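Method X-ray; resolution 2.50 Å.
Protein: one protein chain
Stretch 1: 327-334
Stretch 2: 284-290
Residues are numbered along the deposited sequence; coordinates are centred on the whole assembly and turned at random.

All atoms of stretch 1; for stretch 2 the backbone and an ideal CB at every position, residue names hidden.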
# COMPACT_ATOMS: atom_id res chain seq x y z
N TRP A 327 -9.23 -4.24 10.38
CA TRP A 327 -10.47 -4.66 9.73
C TRP A 327 -11.08 -3.42 9.11
O TRP A 327 -11.21 -2.38 9.76
CB TRP A 327 -11.42 -5.37 10.72
CG TRP A 327 -12.74 -5.61 10.11
CD1 TRP A 327 -13.88 -4.87 10.26
CD2 TRP A 327 -13.06 -6.64 9.16
NE1 TRP A 327 -14.88 -5.37 9.46
CE2 TRP A 327 -14.41 -6.45 8.77
CE3 TRP A 327 -12.34 -7.70 8.59
CZ2 TRP A 327 -15.05 -7.28 7.85
CZ3 TRP A 327 -12.97 -8.53 7.68
CH2 TRP A 327 -14.32 -8.31 7.31
N PRO A 328 -11.46 -3.52 7.82
CA PRO A 328 -12.11 -2.42 7.12
C PRO A 328 -13.63 -2.54 7.16
O PRO A 328 -14.18 -3.60 6.88
CB PRO A 328 -11.57 -2.56 5.72
CG PRO A 328 -11.58 -4.05 5.56
CD PRO A 328 -11.05 -4.57 6.88
N THR A 329 -14.31 -1.45 7.49
CA THR A 329 -15.76 -1.44 7.55
C THR A 329 -16.34 -1.55 6.15
O THR A 329 -16.11 -0.68 5.31
CB THR A 329 -16.27 -0.13 8.18
OG1 THR A 329 -15.86 -0.08 9.55
CG2 THR A 329 -17.80 -0.05 8.10
N PRO A 330 -17.10 -2.62 5.89
CA PRO A 330 -17.72 -2.84 4.57
C PRO A 330 -18.57 -1.64 4.14
O PRO A 330 -19.20 -0.99 4.97
CB PRO A 330 -18.56 -4.09 4.80
CG PRO A 330 -17.77 -4.83 5.83
CD PRO A 330 -17.40 -3.74 6.79
N VAL A 331 -18.58 -1.35 2.85
CA VAL A 331 -19.34 -0.22 2.34
C VAL A 331 -20.09 -0.59 1.07
O VAL A 331 -19.56 -1.26 0.20
CB VAL A 331 -18.40 0.98 2.03
CG1 VAL A 331 -19.21 2.14 1.45
CG2 VAL A 331 -17.66 1.41 3.30
N PRO A 332 -21.34 -0.16 0.95
CA PRO A 332 -22.10 -0.48 -0.25
C PRO A 332 -21.48 0.30 -1.41
O PRO A 332 -21.16 1.47 -1.26
CB PRO A 332 -23.50 0.05 0.07
CG PRO A 332 -23.54 0.04 1.56
CD PRO A 332 -22.18 0.52 1.95
N PRO A 333 -21.30 -0.34 -2.58
CA PRO A 333 -20.71 0.44 -3.67
C PRO A 333 -21.60 1.64 -3.94
O PRO A 333 -22.76 1.48 -4.30
CB PRO A 333 -20.72 -0.56 -4.83
CG PRO A 333 -21.89 -1.42 -4.53
CD PRO A 333 -21.74 -1.66 -3.05
N ARG A 334 -21.06 2.84 -3.75
CA ARG A 334 -21.84 4.06 -3.96
C ARG A 334 -21.99 4.33 -5.44
O ARG A 334 -21.16 3.90 -6.23
CB ARG A 334 -21.14 5.25 -3.33
CG ARG A 334 -20.53 4.99 -1.98
CD ARG A 334 -21.55 4.59 -0.97
NE ARG A 334 -21.02 4.72 0.38
CZ ARG A 334 -21.71 4.48 1.48
NH1 ARG A 334 -22.99 4.09 1.40
NH2 ARG A 334 -21.14 4.64 2.67
N UNK A 284 -25.05 -7.97 -8.07
CA UNK A 284 -25.24 -8.84 -6.91
C UNK A 284 -24.43 -8.39 -5.71
O UNK A 284 -24.46 -9.04 -4.68
CB UNK A 284 -24.87 -10.28 -7.27
N UNK A 285 -23.71 -7.29 -5.86
CA UNK A 285 -22.88 -6.76 -4.78
C UNK A 285 -23.64 -5.85 -3.83
O UNK A 285 -24.27 -4.88 -4.26
CB UNK A 285 -21.69 -6.00 -5.37
N UNK A 286 -23.57 -6.14 -2.53
CA UNK A 286 -24.24 -5.30 -1.54
C UNK A 286 -23.20 -4.65 -0.65
O UNK A 286 -23.50 -3.72 0.10
CB UNK A 286 -25.23 -6.11 -0.71
N UNK A 287 -21.98 -5.17 -0.71
CA UNK A 287 -20.90 -4.62 0.09
C UNK A 287 -19.52 -4.76 -0.54
O UNK A 287 -19.24 -5.74 -1.23
CB UNK A 287 -20.90 -5.30 1.46
N UNK A 288 -18.68 -3.75 -0.32
CA UNK A 288 -17.30 -3.77 -0.78
C UNK A 288 -16.42 -3.72 0.46
O UNK A 288 -16.71 -2.99 1.41
CB UNK A 288 -17.00 -2.61 -1.73
N UNK A 289 -15.37 -4.53 0.47
CA UNK A 289 -14.43 -4.53 1.57
C UNK A 289 -13.12 -4.15 0.86
O UNK A 289 -12.54 -4.95 0.11
CB UNK A 289 -14.37 -5.86 2.32
N UNK A 290 -12.67 -2.92 1.09
CA UNK A 290 -11.46 -2.43 0.45
C UNK A 290 -11.89 -1.50 -0.66
O UNK A 290 -13.05 -1.12 -0.68
CB UNK A 290 -10.59 -3.57 -0.08

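Stretch 1 is an extended, proline-rich segment, and the two stretches run roughly antiparallel, their end-to-end directions 152° apart.

Position 284 (phi/psi -117/2) has nothing of stretch 1 within 5.5 Å of its ideal CB, so the contact sets no preference. It is R284, whose guanidinium is hydrogen-bonded elsewhere in the structure.

At position 285 CA-to-CB points toward stretch 1, and the ideal CB lies 4.7 Å from P333 CG. An apolar side chain of almost any shape would suit this ring. The residue is I285; its CG2 comes 4.3 Å from P333 CD, while the end of the side chain leads away.

Position 286 points away, and its ideal CB has no neighbour in stretch 1, so many residues, polar ones included, would serve. D286 sends its carboxylate to partners elsewhere; its contact is made by the backbone, with D286 O 3.5 Å from P332 CA in a CA-H...O contact.

At position 287 the CB points sideways, 4.2 Å from P330 CB and 4.4 Å from V331 O. The rings of P330 and P332 offer an apolar surface that a long aliphatic or an aromatic side chain could cover. W287, with chi1 at -54° (m), brings its indole back to them: CZ3 lies 3.4 Å from P332 CG and CE3 4.0 Å from P330 CB. The approach is oblique.

Position 288 is in register with V331, CA to CA 5.1 Å. Its backbone makes both bonds of a single bridge whatever the side chain: 288 N donates to V331 O at 2.7 Å (150°), and V331 N donates to 288 O at 2.9 Å (164°). The ideal CB, sideways, is 4.9 Å from P333 N, so a medium aliphatic group could reach that ring; the residue is L288, and its CD1 approaches P333 CB at 4.1 Å.

Position 289 also points sideways, its ideal CB 4.6 Å from P328 CG and 5.0 Å from P330 CG. With two proline rings within reach, a beta-branched aliphatic side chain suits this, with a branch for each ring, though leucine or methionine might also fit. I289 uses both branches: CG2 packs 3.3 Å from P328 CG, and CG1 lies 4.0 Å from P330 CG.

At position 290 phi/psi is 104/-164, and a CB would jam against the preceding carbonyl O. This calls for glycine irrespective of stretch 1, and G290 is found.

Stretch 2, residues 284-290: RIDWLIG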
# COMPACT_ATOMS: atom_id res chain seq x y z
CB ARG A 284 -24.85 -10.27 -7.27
CG ARG A 284 -25.62 -10.83 -8.46
CD ARG A 284 -25.11 -12.19 -8.87
NE ARG A 284 -25.12 -13.14 -7.77
CZ ARG A 284 -24.60 -14.36 -7.83
NH1 ARG A 284 -24.04 -14.77 -8.95
NH2 ARG A 284 -24.62 -15.15 -6.77
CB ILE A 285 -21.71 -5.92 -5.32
CG1 ILE A 285 -21.03 -6.64 -6.49
CG2 ILE A 285 -20.71 -5.65 -4.20
CD1 ILE A 285 -19.73 -7.24 -6.19
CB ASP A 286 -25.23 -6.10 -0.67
CG ASP A 286 -26.45 -6.56 -1.45
OD1 ASP A 286 -26.89 -5.81 -2.35
OD2 ASP A 286 -26.98 -7.65 -1.15
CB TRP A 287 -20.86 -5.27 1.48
CG TRP A 287 -22.15 -5.22 2.25
CD1 TRP A 287 -23.11 -6.20 2.31
CD2 TRP A 287 -22.64 -4.14 3.05
NE1 TRP A 287 -24.15 -5.79 3.10
CE2 TRP A 287 -23.89 -4.53 3.56
CE3 TRP A 287 -22.13 -2.87 3.37
CZ2 TRP A 287 -24.65 -3.69 4.39
CZ3 TRP A 287 -22.89 -2.04 4.19
CH2 TRP A 287 -24.13 -2.46 4.69
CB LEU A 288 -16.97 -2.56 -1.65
CG LEU A 288 -17.45 -2.54 -3.09
CD1 LEU A 288 -16.88 -1.30 -3.76
CD2 LEU A 288 -16.99 -3.78 -3.82
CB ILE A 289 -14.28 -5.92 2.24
CG1 ILE A 289 -15.63 -6.42 2.79
CG2 ILE A 289 -13.33 -5.82 3.40
CD1 ILE A 289 -16.60 -6.85 1.72
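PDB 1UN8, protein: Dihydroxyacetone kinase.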